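Local coordinates for peptidase, C14 family (Geobacter sulfurreducens PCA, PDB 3BIJ), which is of unknown function but is assigned to the caspase-like C14 peptidase family, and so may be a cysteine endopeptidase, at residues A[6-11]-A[31-36]; A[221-226]-A[255-260]; A[41-46]-A[271-276]; A[55-60]-A[112-117]; A[228-233]-A[241-246]. All blocks are in the same frame, centred on the assembly; numbering follows the deposited sequence.

How the interactions relate
From the N terminus, interaction 1 closes first, laying helix 29-42 on strand 4-10. Interaction 3 opens at the end of that helix and closes only near the C terminus, so its loop takes in nearly all the rest of the fold. Nested inside it, interaction 4 joins helix 57-70 to helix 112-119. Interaction 2, also nested there, joins helix 222-231 to the chain entering strand 258-263. Interaction 5 lies within the loop of interaction 2 and pairs helix 222-231 with helix 240-250. None of the loops cross. Interactions 1, 2 and 5 meet around helix 222-231, while interactions 4 and 5 lie on opposite sides of the chain's centre.

Interaction 1: A[6-11]-A[31-36]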
# COMPACT_ATOMS: atom_id res chain seq x y z
N ALA A 6 -16.26 20.26 37.15
CA ALA A 6 -15.67 19.47 36.10
C ALA A 6 -14.81 18.34 36.69
O ALA A 6 -14.19 18.50 37.74
CB ALA A 6 -14.82 20.36 35.20
N LEU A 7 -14.80 17.21 35.99
CA LEU A 7 -14.02 16.03 36.38
C LEU A 7 -13.22 15.58 35.15
O LEU A 7 -13.77 15.02 34.21
CB LEU A 7 -14.95 14.89 36.81
CG LEU A 7 -14.48 13.96 37.93
CD1 LEU A 7 -15.27 12.65 37.84
CD2 LEU A 7 -13.01 13.69 37.84
N ALA A 8 -11.91 15.82 35.17
CA ALA A 8 -11.05 15.44 34.06
C ALA A 8 -10.36 14.14 34.44
O ALA A 8 -9.64 14.07 35.44
CB ALA A 8 -10.01 16.54 33.79
N LEU A 9 -10.59 13.10 33.64
CA LEU A 9 -10.00 11.80 33.88
C LEU A 9 -9.02 11.47 32.77
O LEU A 9 -9.31 11.66 31.59
CB LEU A 9 -11.08 10.73 33.90
CG LEU A 9 -12.23 10.90 34.90
CD1 LEU A 9 -13.23 9.76 34.72
CD2 LEU A 9 -11.68 10.90 36.32
N GLY A 10 -7.85 10.97 33.16
CA GLY A 10 -6.84 10.60 32.19
C GLY A 10 -6.06 9.40 32.70
O GLY A 10 -5.49 9.43 33.79
N LEU A 11 -6.04 8.32 31.92
CA LEU A 11 -5.32 7.13 32.33
C LEU A 11 -4.43 6.61 31.23
O LEU A 11 -4.90 5.99 30.29
CB LEU A 11 -6.30 6.01 32.70
CG LEU A 11 -7.31 6.36 33.78
CD1 LEU A 11 -8.59 6.85 33.14
CD2 LEU A 11 -7.57 5.13 34.62
N ALA A 31 -2.18 14.14 29.38
CA ALA A 31 -2.09 15.44 28.75
C ALA A 31 -3.51 15.89 28.41
O ALA A 31 -3.87 17.03 28.68
CB ALA A 31 -1.23 15.35 27.48
N ASP A 32 -4.32 15.00 27.83
CA ASP A 32 -5.71 15.35 27.49
C ASP A 32 -6.47 15.87 28.71
O ASP A 32 -7.18 16.87 28.63
CB ASP A 32 -6.47 14.14 26.95
CG ASP A 32 -6.10 13.79 25.52
OD1 ASP A 32 -6.53 12.72 25.05
OD2 ASP A 32 -5.39 14.58 24.87
N ALA A 33 -6.34 15.17 29.83
CA ALA A 33 -7.04 15.58 31.04
C ALA A 33 -6.58 16.97 31.53
O ALA A 33 -7.41 17.82 31.86
CB ALA A 33 -6.85 14.54 32.14
N GLU A 34 -5.27 17.19 31.57
CA GLU A 34 -4.73 18.48 31.99
C GLU A 34 -5.27 19.58 31.09
O GLU A 34 -5.73 20.62 31.58
CB GLU A 34 -3.19 18.47 31.96
CG GLU A 34 -2.55 17.49 32.95
CD GLU A 34 -1.01 17.48 32.91
OE1 GLU A 34 -0.42 17.18 31.83
OE2 GLU A 34 -0.40 17.76 33.97
N ASP A 35 -5.23 19.35 29.78
CA ASP A 35 -5.73 20.33 28.82
C ASP A 35 -7.22 20.60 29.00
O ASP A 35 -7.66 21.74 28.92
CB ASP A 35 -5.46 19.86 27.39
CG ASP A 35 -3.99 19.92 27.02
OD1 ASP A 35 -3.60 19.32 25.99
OD2 ASP A 35 -3.22 20.57 27.75
N MSE A 36 -8.01 19.55 29.25
CA MSE A 36 -9.43 19.75 29.45
C MSE A 36 -9.65 20.47 30.76
O MSE A 36 -10.45 21.42 30.85
CB MSE A 36 -10.18 18.42 29.44
CG MSE A 36 -10.15 17.71 28.08
SE MSE A 36 -11.08 18.70 26.68
CE MSE A 36 -9.57 19.30 25.65
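Ala8 and Ala33 make a small, buried apolar contact between the N-terminal strand of the central sheet and the helix that follows it. Strand 6-10 and helix 31-36 run nearly antiparallel, with their axes at 164° and 6.7 Å apart at closest approach. Such closeness needs small residues, and the contact is built from alanine and glycine. Ala8 CB sits 3.5 Å from Ala33 O and 4.1 Å from Ala33 CB. The methyl of Ala33 in turn lies against the strand backbone, with CB 3.8 Å from Leu9 C and equally far from Gly10 N. Gly10 matters by what it lacks. A beta carbon on it would point at the helix and come within 2.9 Å of Ala33 CB, too near for two carbons. Leu9 turns away from the helix, and its CD2 packs on Val60 CG2, across the other face of the strand. The polar side of the helix is used as well. Asp32 forms a salt bridge with Arg165 and accepts hydrogen bonds from Ser82 OG and Gly221 N. Asp35 pairs with Arg177 of a second subunit. Strand 4-10 hydrogen-bonds in parallel to strand 46-51, which follows helix 29-42. The arrangement is therefore a beta-alpha-beta crossover, here the first one of the caspase-like alpha/beta fold.

Interaction 2: A[221-226]-A[255-260]; sequences GAFTGQ and QTPNFF
The ring of Phe223 meets Pro257 obliquely, with the CD1-CE1 side of the ring against the proline. Pro257 CB lies 3.8 Å from both Phe223 CD1 and Phe223 CE1, and CG is only slightly farther off. Phe223 CG is anti to the backbone N (chi1 166°), which sends the ring out from the first turn of helix 222-231 toward the proline. Ile205 of strand 201-206 also touches this ring, and Val248 of helix 240-250 touches Pro257. The second flat group is the amide of Gln255, at the end of an extended chain. Its OE1 is 3.5 Å from Ala222 CB, but its polar partner is Gln215 N, which donates a hydrogen bond to it. NE2 is 3.9 Å from Phe223 N, and a water fills the space between the two donors. Water 1 accepts from Gln255 NE2 at 2.8 Å and from Phe223 N at 2.9 Å. Gly221 is the N-cap of the helix, and its own N donates to Asp32. Phe223 N belongs to the first turn, where no earlier carbonyl of the helix is available to it. The contact thus has an apolar half and a water-bridged polar half. The proline covers part of the ring, while the water lets two N-H donors share one acceptor and links the helix start to the chain entering strand 258-263.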
# COMPACT_ATOMS: atom_id res chain seq x y z
N GLY A 221 -4.90 12.96 22.51
CA GLY A 221 -5.70 12.19 21.58
C GLY A 221 -5.92 12.92 20.28
O GLY A 221 -5.84 14.14 20.21
N ALA A 222 -6.21 12.18 19.22
CA ALA A 222 -6.46 12.81 17.94
C ALA A 222 -7.63 13.77 18.12
O ALA A 222 -7.56 14.93 17.70
CB ALA A 222 -6.79 11.75 16.89
N PHE A 223 -8.70 13.29 18.74
CA PHE A 223 -9.88 14.11 18.96
C PHE A 223 -9.56 15.34 19.84
O PHE A 223 -9.80 16.49 19.45
CB PHE A 223 -11.00 13.28 19.61
CG PHE A 223 -12.12 14.11 20.19
CD1 PHE A 223 -12.75 15.09 19.42
CD2 PHE A 223 -12.54 13.91 21.50
CE1 PHE A 223 -13.79 15.86 19.97
CE2 PHE A 223 -13.56 14.67 22.05
CZ PHE A 223 -14.19 15.65 21.28
N THR A 224 -9.02 15.09 21.02
CA THR A 224 -8.69 16.17 21.94
C THR A 224 -7.78 17.22 21.29
O THR A 224 -7.96 18.43 21.47
CB THR A 224 -8.02 15.63 23.23
OG1 THR A 224 -8.89 14.66 23.84
CG2 THR A 224 -7.76 16.76 24.21
N GLY A 225 -6.79 16.75 20.54
CA GLY A 225 -5.88 17.66 19.88
C GLY A 225 -6.62 18.63 18.97
O GLY A 225 -6.32 19.82 18.96
N GLN A 226 -7.57 18.12 18.20
CA GLN A 226 -8.32 19.00 17.31
C GLN A 226 -9.33 19.83 18.08
O GLN A 226 -9.70 20.94 17.65
CB GLN A 226 -9.02 18.20 16.22
CG GLN A 226 -8.03 17.56 15.29
CD GLN A 226 -7.08 18.57 14.67
OE1 GLN A 226 -5.89 18.31 14.54
NE2 GLN A 226 -7.62 19.71 14.28
N GLN A 255 -12.02 8.40 11.69
CA GLN A 255 -12.25 8.82 13.07
C GLN A 255 -13.10 10.08 13.12
O GLN A 255 -12.61 11.19 12.88
CB GLN A 255 -10.94 9.09 13.83
CG GLN A 255 -11.22 9.14 15.33
CD GLN A 255 -10.00 9.41 16.21
OE1 GLN A 255 -8.88 9.08 15.86
NE2 GLN A 255 -10.24 9.97 17.37
N THR A 256 -14.39 9.92 13.42
CA THR A 256 -15.31 11.05 13.47
C THR A 256 -15.95 11.15 14.84
O THR A 256 -16.67 10.25 15.25
CB THR A 256 -16.46 10.91 12.44
OG1 THR A 256 -15.92 10.62 11.15
CG2 THR A 256 -17.27 12.20 12.36
N PRO A 257 -15.67 12.24 15.58
CA PRO A 257 -16.29 12.36 16.91
C PRO A 257 -17.79 12.48 16.75
O PRO A 257 -18.29 13.01 15.75
CB PRO A 257 -15.62 13.62 17.49
CG PRO A 257 -15.13 14.37 16.29
CD PRO A 257 -14.64 13.28 15.38
N ASN A 258 -18.52 11.95 17.73
CA ASN A 258 -19.97 11.96 17.70
C ASN A 258 -20.62 12.97 18.64
O ASN A 258 -20.10 13.29 19.71
CB ASN A 258 -20.48 10.57 18.04
CG ASN A 258 -21.87 10.32 17.53
OD1 ASN A 258 -22.67 9.67 18.19
ND2 ASN A 258 -22.17 10.83 16.33
N PHE A 259 -21.79 13.45 18.22
CA PHE A 259 -22.56 14.43 18.97
C PHE A 259 -23.89 13.76 19.36
O PHE A 259 -24.84 13.72 18.58
CB PHE A 259 -22.78 15.66 18.08
CG PHE A 259 -23.36 16.85 18.79
CD1 PHE A 259 -24.73 16.95 19.01
CD2 PHE A 259 -22.53 17.87 19.24
CE1 PHE A 259 -25.26 18.05 19.67
CE2 PHE A 259 -23.06 18.97 19.90
CZ PHE A 259 -24.42 19.06 20.11
N PHE A 260 -23.95 13.25 20.59
CA PHE A 260 -25.12 12.56 21.12
C PHE A 260 -25.79 13.31 22.28
O PHE A 260 -25.12 13.72 23.22
CB PHE A 260 -24.69 11.18 21.60
CG PHE A 260 -25.82 10.28 21.95
CD1 PHE A 260 -26.68 9.81 20.96
CD2 PHE A 260 -26.03 9.88 23.27
CE1 PHE A 260 -27.74 8.95 21.27
CE2 PHE A 260 -27.09 9.02 23.60
CZ PHE A 260 -27.94 8.55 22.59
O HOH W 1 -8.59 10.52 19.58

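Interaction 3: A[41-46]-A[271-276]; sequences AERGFA and KQRPFT
Arg43 crosses Phe275 at about a right angle and ends at Arg273. Its CB is 3.6 Å from Phe275 O. CG sits against Phe275 CB at 3.5 Å, and CD lies 3.5 Å from Phe275 O, so the aliphatic part covers the backbone and beta carbon of that residue. The chain bends at chi2 (-77°) and again at chi3, and this brings the guanidinium back to its neighbour Glu42. There NE donates to Glu42 OE2 at 2.9 Å in a salt bridge. The carboxylate is met on its syn side, with some tilt out of its plane. NH2 adds only a weak bond to Glu42 OE1. At the tip, Arg43 NH1 lies 2.9 Å from Arg273 NH2. Both atoms are donors, so this is no hydrogen bond. NH2 of Arg273 comes over one face of the Arg43 group, while Arg43 reaches the edge of the Arg273 group, the two planes being 71° apart. Arg273 is held from its far side, NH1 donating to Tyr236 O and Gly234 O. Nearer the backbone, Phe45 CE2 brings its ring edge to within 3.8 Å of Phe275 O. The turn of 271-276 is tied by Thr276, whose N and OG1 both donate to Arg273 O, OG1 at 2.7 Å. Gly44, with positive phi, ends helix 29-42 in a Schellman motif. Two like charges this close should repel. The carboxylate of Glu42, bound to one of them and 5.8 Å from Arg273 NH2 at its OE2, probably eases the strain.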
# COMPACT_ATOMS: atom_id res chain seq x y z
N ALA A 41 -11.09 25.17 34.06
CA ALA A 41 -10.71 26.11 35.12
C ALA A 41 -10.85 27.54 34.62
O ALA A 41 -11.37 28.39 35.34
CB ALA A 41 -9.28 25.85 35.57
N GLU A 42 -10.40 27.78 33.40
CA GLU A 42 -10.47 29.11 32.80
C GLU A 42 -11.90 29.53 32.51
O GLU A 42 -12.18 30.71 32.32
CB GLU A 42 -9.63 29.14 31.52
CG GLU A 42 -9.57 30.52 30.84
CD GLU A 42 -10.81 30.84 30.01
OE1 GLU A 42 -10.99 32.02 29.62
OE2 GLU A 42 -11.61 29.91 29.75
N ARG A 43 -12.82 28.56 32.48
CA ARG A 43 -14.22 28.84 32.21
C ARG A 43 -15.04 29.03 33.49
O ARG A 43 -16.23 29.31 33.43
CB ARG A 43 -14.83 27.70 31.39
CG ARG A 43 -14.37 27.62 29.94
CD ARG A 43 -15.05 28.67 29.08
NE ARG A 43 -14.46 29.99 29.26
CZ ARG A 43 -14.99 31.11 28.77
NH1 ARG A 43 -16.12 31.06 28.08
NH2 ARG A 43 -14.39 32.28 28.96
N GLY A 44 -14.40 28.88 34.64
CA GLY A 44 -15.11 29.05 35.90
C GLY A 44 -15.61 27.76 36.51
O GLY A 44 -16.60 27.75 37.24
N PHE A 45 -14.92 26.67 36.20
CA PHE A 45 -15.27 25.34 36.70
C PHE A 45 -14.46 24.97 37.94
O PHE A 45 -13.29 25.35 38.07
CB PHE A 45 -15.00 24.30 35.61
CG PHE A 45 -16.18 24.00 34.73
CD1 PHE A 45 -17.23 23.21 35.21
CD2 PHE A 45 -16.26 24.52 33.43
CE1 PHE A 45 -18.33 22.93 34.41
CE2 PHE A 45 -17.36 24.25 32.62
CZ PHE A 45 -18.41 23.45 33.11
N ALA A 46 -15.08 24.26 38.87
CA ALA A 46 -14.36 23.79 40.05
C ALA A 46 -13.86 22.43 39.55
O ALA A 46 -14.57 21.43 39.64
CB ALA A 46 -15.32 23.60 41.22
N LYS A 271 -27.19 25.47 22.40
CA LYS A 271 -26.99 26.73 21.70
C LYS A 271 -25.92 27.59 22.36
O LYS A 271 -25.44 28.55 21.77
CB LYS A 271 -28.31 27.51 21.65
CG LYS A 271 -28.78 27.84 20.24
CD LYS A 271 -29.07 26.59 19.42
CE LYS A 271 -28.12 26.46 18.21
NZ LYS A 271 -28.27 25.14 17.50
N GLN A 272 -25.53 27.24 23.59
CA GLN A 272 -24.51 27.99 24.32
C GLN A 272 -23.12 27.80 23.71
O GLN A 272 -22.94 27.02 22.78
CB GLN A 272 -24.45 27.55 25.78
CG GLN A 272 -25.76 27.59 26.54
CD GLN A 272 -25.59 27.24 28.01
OE1 GLN A 272 -25.05 26.19 28.35
NE2 GLN A 272 -26.06 28.12 28.88
N ARG A 273 -22.15 28.51 24.26
CA ARG A 273 -20.77 28.40 23.81
C ARG A 273 -20.21 27.11 24.44
O ARG A 273 -20.45 26.84 25.62
CB ARG A 273 -19.96 29.62 24.25
CG ARG A 273 -18.77 29.88 23.33
CD ARG A 273 -18.12 31.27 23.39
NE ARG A 273 -17.02 31.27 24.29
CZ ARG A 273 -15.71 31.45 24.21
NH1 ARG A 273 -14.97 31.73 23.15
NH2 ARG A 273 -15.15 31.32 25.38
N PRO A 274 -19.46 26.32 23.67
CA PRO A 274 -18.88 25.06 24.14
C PRO A 274 -18.52 24.84 25.62
O PRO A 274 -18.58 23.71 26.09
CB PRO A 274 -17.68 24.84 23.20
CG PRO A 274 -17.41 26.20 22.63
CD PRO A 274 -18.80 26.74 22.43
N PHE A 275 -18.14 25.87 26.37
CA PHE A 275 -17.83 25.57 27.78
C PHE A 275 -18.45 26.53 28.75
O PHE A 275 -17.92 26.77 29.83
CB PHE A 275 -16.32 25.53 27.99
CG PHE A 275 -15.66 24.38 27.30
CD1 PHE A 275 -15.75 23.09 27.82
CD2 PHE A 275 -14.96 24.57 26.12
CE1 PHE A 275 -15.15 22.01 27.17
CE2 PHE A 275 -14.36 23.51 25.46
CZ PHE A 275 -14.45 22.23 25.98
N THR A 276 -19.61 27.02 28.37
CA THR A 276 -20.33 27.98 29.16
C THR A 276 -20.87 27.54 30.52
O THR A 276 -21.51 26.49 30.67
CB THR A 276 -21.47 28.57 28.34
OG1 THR A 276 -20.95 29.08 27.10
CG2 THR A 276 -22.13 29.69 29.09

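Interaction 4: A[55-60]-A[112-117]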
# COMPACT_ATOMS: atom_id res chain seq x y z
N ALA A 55 -7.33 7.57 39.02
CA ALA A 55 -8.63 7.33 38.39
C ALA A 55 -9.15 5.92 38.66
O ALA A 55 -9.20 5.09 37.75
CB ALA A 55 -8.54 7.58 36.89
N THR A 56 -9.56 5.67 39.89
CA THR A 56 -10.07 4.35 40.25
C THR A 56 -11.59 4.31 40.25
O THR A 56 -12.24 5.34 40.19
CB THR A 56 -9.61 3.95 41.64
OG1 THR A 56 -10.32 4.74 42.61
CG2 THR A 56 -8.12 4.19 41.80
N ARG A 57 -12.15 3.10 40.31
CA ARG A 57 -13.59 2.96 40.34
C ARG A 57 -14.15 3.78 41.51
O ARG A 57 -15.00 4.65 41.31
CB ARG A 57 -13.99 1.48 40.51
CG ARG A 57 -13.92 0.63 39.25
CD ARG A 57 -14.30 -0.82 39.55
NE ARG A 57 -15.60 -0.89 40.20
CZ ARG A 57 -16.75 -0.71 39.57
NH1 ARG A 57 -16.75 -0.45 38.27
NH2 ARG A 57 -17.89 -0.75 40.25
N ALA A 58 -13.66 3.51 42.72
CA ALA A 58 -14.14 4.23 43.91
C ALA A 58 -14.13 5.75 43.77
O ALA A 58 -15.16 6.39 43.95
CB ALA A 58 -13.31 3.81 45.12
N LYS A 59 -12.96 6.32 43.46
CA LYS A 59 -12.83 7.78 43.31
C LYS A 59 -13.71 8.40 42.23
O LYS A 59 -14.33 9.44 42.46
CB LYS A 59 -11.37 8.16 43.05
CG LYS A 59 -10.46 7.97 44.25
CD LYS A 59 -9.10 8.64 44.00
CE LYS A 59 -8.11 8.35 45.13
NZ LYS A 59 -6.75 8.89 44.85
N VAL A 60 -13.75 7.78 41.05
CA VAL A 60 -14.57 8.28 39.95
C VAL A 60 -16.05 8.24 40.32
O VAL A 60 -16.76 9.23 40.15
CB VAL A 60 -14.35 7.45 38.65
CG1 VAL A 60 -15.37 7.85 37.60
CG2 VAL A 60 -12.94 7.68 38.12
N ASP A 112 -20.66 0.64 31.30
CA ASP A 112 -21.42 1.79 30.80
C ASP A 112 -22.70 2.05 31.59
O ASP A 112 -23.12 3.20 31.75
CB ASP A 112 -21.74 1.61 29.30
CG ASP A 112 -22.50 0.33 29.01
OD1 ASP A 112 -22.70 0.03 27.81
OD2 ASP A 112 -22.91 -0.37 29.96
N ASP A 113 -23.32 0.99 32.08
CA ASP A 113 -24.54 1.17 32.86
C ASP A 113 -24.28 1.89 34.17
O ASP A 113 -25.09 2.70 34.60
CB ASP A 113 -25.20 -0.19 33.11
CG ASP A 113 -26.00 -0.67 31.92
OD1 ASP A 113 -26.00 -1.90 31.63
OD2 ASP A 113 -26.64 0.18 31.27
N GLU A 114 -23.16 1.59 34.81
CA GLU A 114 -22.83 2.25 36.06
C GLU A 114 -22.67 3.75 35.84
O GLU A 114 -23.10 4.55 36.66
CB GLU A 114 -21.53 1.69 36.64
CG GLU A 114 -21.48 0.17 36.73
CD GLU A 114 -20.24 -0.33 37.46
OE1 GLU A 114 -20.21 -0.26 38.71
OE2 GLU A 114 -19.28 -0.77 36.78
N LEU A 115 -22.04 4.13 34.72
CA LEU A 115 -21.84 5.54 34.39
C LEU A 115 -23.17 6.18 34.04
O LEU A 115 -23.50 7.27 34.51
CB LEU A 115 -20.88 5.67 33.20
CG LEU A 115 -20.68 7.08 32.66
CD1 LEU A 115 -20.07 7.97 33.72
CD2 LEU A 115 -19.81 7.02 31.42
N TYR A 116 -23.93 5.51 33.18
CA TYR A 116 -25.23 6.02 32.77
C TYR A 116 -26.09 6.26 34.00
O TYR A 116 -26.75 7.29 34.10
CB TYR A 116 -25.91 5.03 31.82
CG TYR A 116 -25.26 4.96 30.46
CD1 TYR A 116 -25.50 3.88 29.60
CD2 TYR A 116 -24.38 5.95 30.03
CE1 TYR A 116 -24.89 3.79 28.35
CE2 TYR A 116 -23.76 5.88 28.80
CZ TYR A 116 -24.01 4.80 27.96
OH TYR A 116 -23.37 4.73 26.74
N ALA A 117 -26.09 5.32 34.94
CA ALA A 117 -26.91 5.47 36.15
C ALA A 117 -26.45 6.67 36.96
O ALA A 117 -27.26 7.43 37.50
CB ALA A 117 -26.84 4.21 37.00
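Arg57 and Glu114 bridge the opening turns of two helices whose backbones stay well apart, their CA atoms 10.2 Å from each other. Only the long side chains close the distance. Arg57 grips the carboxylate end-on, with one nitrogen to each oxygen. NH2 donates to Glu114 OE1 at 2.8 Å, almost straight at 172°, in the guanidinium plane and onto the syn lone pair. NH1 donates to Glu114 OE2 at 3.0 Å with a more bent angle of 158°. The two flat groups are nearly coplanar, which lets each nitrogen reach its own oxygen. A bend at chi3 (55°) turns the guanidinium of Arg57 toward its partner, whereas Glu114 reaches out with an extended chain. Glu114 OE2 also accepts from Ile111 N, just before its own helix, so this oxygen has two donors. Arg57 NH1 makes a further weak bond to Glu109 O. A leucine in place of Arg57 would probably leave the carboxylate without its charged mate and freer to turn about Ile111 N. Thr56 is the N-cap of helix 57-70, its OG1 accepting from Lys59 N at 3.2 Å. Ile186 of helix 180-189 packs on both partners, and Phe182 joins it on Arg57. On the sheet, Ala55 and Lys59 touch Leu50 of strand 46-51, while Leu115 of helix 112-119 rests on Trp103 of strand 99-104.

Interaction 5: A[228-233]-A[241-246]; sequences LRVWKN and RSFHKA
Phe243 reaches from helix 240-250 to Val230 and Trp231 on helix 222-231, joining two consecutive helices that flank the sheet of this caspase-like fold. A short connection separates them, so this is local helix-to-helix packing. The ring of Phe243 is thrown across by its first torsion, with CG anti to the backbone N (chi1 -172°). Its CE1 corner does most of the touching. Trp231 N lies in the plane of the ring at its edge, 4.0 Å from Phe243 CE1. Trp231 CB is equally far from that same CE1. Val230 meets the ring obliquely with its CG2 branch. The modelled separation there is too short to be trusted, so only the pairing is safe. An alanine at Phe243 would probably open a gap beside Val230 and Trp231 and weaken the hold between the helices. The C-terminal chain also packs on this pair. The rings of Trp231 and Phe275 meet edge-to-face, and Pro274 packs on both Trp231 and Phe243. Tyr236, from the connection, also brings its ring to Phe243. Just past the helix, Lys232 reaches into a second subunit, where its NZ donates to the carbonyls of Asp90, Glu95 and Gly98 of that subunit. Val230 finishes the contact with its other branch, CG1, which lies 3.9 Å from Ala246 O and 4.4 Å from Ala246 CB.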
# COMPACT_ATOMS: atom_id res chain seq x y z
N LEU A 228 -8.75 21.15 20.99
CA LEU A 228 -7.95 22.29 21.42
C LEU A 228 -7.60 23.22 20.27
O LEU A 228 -7.50 24.44 20.45
CB LEU A 228 -6.66 21.81 22.09
CG LEU A 228 -6.89 20.95 23.33
CD1 LEU A 228 -5.58 20.33 23.81
CD2 LEU A 228 -7.53 21.78 24.39
N ARG A 229 -7.41 22.67 19.08
CA ARG A 229 -7.06 23.53 17.95
C ARG A 229 -8.20 24.46 17.50
O ARG A 229 -7.94 25.61 17.15
CB ARG A 229 -6.55 22.68 16.79
CG ARG A 229 -6.31 23.47 15.50
CD ARG A 229 -5.06 23.05 14.74
NE ARG A 229 -3.87 23.72 15.24
CZ ARG A 229 -2.80 24.00 14.50
NH1 ARG A 229 -1.76 24.62 15.02
NH2 ARG A 229 -2.78 23.66 13.21
N VAL A 230 -9.45 23.99 17.51
CA VAL A 230 -10.55 24.86 17.09
C VAL A 230 -10.92 25.76 18.25
O VAL A 230 -11.35 26.89 18.05
CB VAL A 230 -11.82 24.06 16.67
CG1 VAL A 230 -11.47 23.05 15.59
CG2 VAL A 230 -12.42 23.36 17.87
N TRP A 231 -10.77 25.28 19.47
CA TRP A 231 -11.09 26.10 20.62
C TRP A 231 -10.11 27.28 20.65
O TRP A 231 -10.42 28.36 21.15
CB TRP A 231 -10.98 25.29 21.90
CG TRP A 231 -11.13 26.09 23.14
CD1 TRP A 231 -10.20 26.25 24.13
CD2 TRP A 231 -12.30 26.77 23.58
NE1 TRP A 231 -10.72 26.97 25.16
CE2 TRP A 231 -12.01 27.31 24.85
CE3 TRP A 231 -13.58 26.98 23.02
CZ2 TRP A 231 -12.95 28.05 25.59
CZ3 TRP A 231 -14.51 27.72 23.76
CH2 TRP A 231 -14.19 28.24 25.03
N LYS A 232 -8.93 27.05 20.09
CA LYS A 232 -7.88 28.07 20.02
C LYS A 232 -7.71 28.95 21.26
O LYS A 232 -7.78 30.18 21.18
CB LYS A 232 -8.06 28.97 18.80
CG LYS A 232 -6.78 29.68 18.39
CD LYS A 232 -6.96 30.45 17.13
CE LYS A 232 -5.63 30.99 16.62
NZ LYS A 232 -5.78 31.74 15.33
N ASN A 233 -7.48 28.31 22.41
CA ASN A 233 -7.26 29.01 23.67
C ASN A 233 -8.37 29.99 24.03
O ASN A 233 -8.08 31.09 24.51
CB ASN A 233 -5.93 29.77 23.62
CG ASN A 233 -4.77 28.87 23.23
OD1 ASN A 233 -4.34 28.03 24.02
ND2 ASN A 233 -4.26 29.05 22.01
N ARG A 241 -22.93 22.81 18.63
CA ARG A 241 -23.08 22.16 17.34
C ARG A 241 -22.00 22.65 16.41
O ARG A 241 -21.32 21.85 15.78
CB ARG A 241 -24.46 22.45 16.75
CG ARG A 241 -25.58 21.89 17.61
CD ARG A 241 -26.97 21.87 16.94
NE ARG A 241 -27.43 20.53 17.06
CZ ARG A 241 -28.48 19.91 17.57
NH1 ARG A 241 -28.38 18.61 17.41
NH2 ARG A 241 -29.56 20.41 18.16
N SER A 242 -21.81 23.96 16.33
CA SER A 242 -20.77 24.49 15.46
C SER A 242 -19.39 24.02 15.89
O SER A 242 -18.53 23.77 15.04
CB SER A 242 -20.80 26.01 15.47
OG SER A 242 -22.04 26.47 14.97
N PHE A 243 -19.19 23.91 17.20
CA PHE A 243 -17.91 23.49 17.74
C PHE A 243 -17.62 22.08 17.20
O PHE A 243 -16.56 21.80 16.63
CB PHE A 243 -17.99 23.50 19.26
CG PHE A 243 -16.68 23.25 19.94
CD1 PHE A 243 -15.55 23.99 19.60
CD2 PHE A 243 -16.59 22.31 20.97
CE1 PHE A 243 -14.36 23.79 20.28
CE2 PHE A 243 -15.41 22.10 21.65
CZ PHE A 243 -14.29 22.83 21.32
N HIS A 244 -18.61 21.21 17.37
CA HIS A 244 -18.52 19.84 16.92
C HIS A 244 -18.27 19.77 15.41
O HIS A 244 -17.36 19.08 14.96
CB HIS A 244 -19.81 19.13 17.31
CG HIS A 244 -19.95 17.76 16.72
ND1 HIS A 244 -19.15 16.70 17.10
CD2 HIS A 244 -20.77 17.28 15.76
CE1 HIS A 244 -19.49 15.63 16.40
NE2 HIS A 244 -20.47 15.95 15.58
N LYS A 245 -19.07 20.48 14.62
CA LYS A 245 -18.92 20.46 13.16
C LYS A 245 -17.54 20.94 12.70
O LYS A 245 -16.99 20.41 11.73
CB LYS A 245 -20.01 21.31 12.50
CG LYS A 245 -21.41 20.73 12.65
CD LYS A 245 -22.47 21.61 11.99
CE LYS A 245 -22.31 21.65 10.46
NZ LYS A 245 -22.60 20.33 9.80
N ALA A 246 -16.99 21.92 13.41
CA ALA A 246 -15.67 22.45 13.07
C ALA A 246 -14.57 21.43 13.38
O ALA A 246 -13.54 21.39 12.71
CB ALA A 246 -15.41 23.75 13.84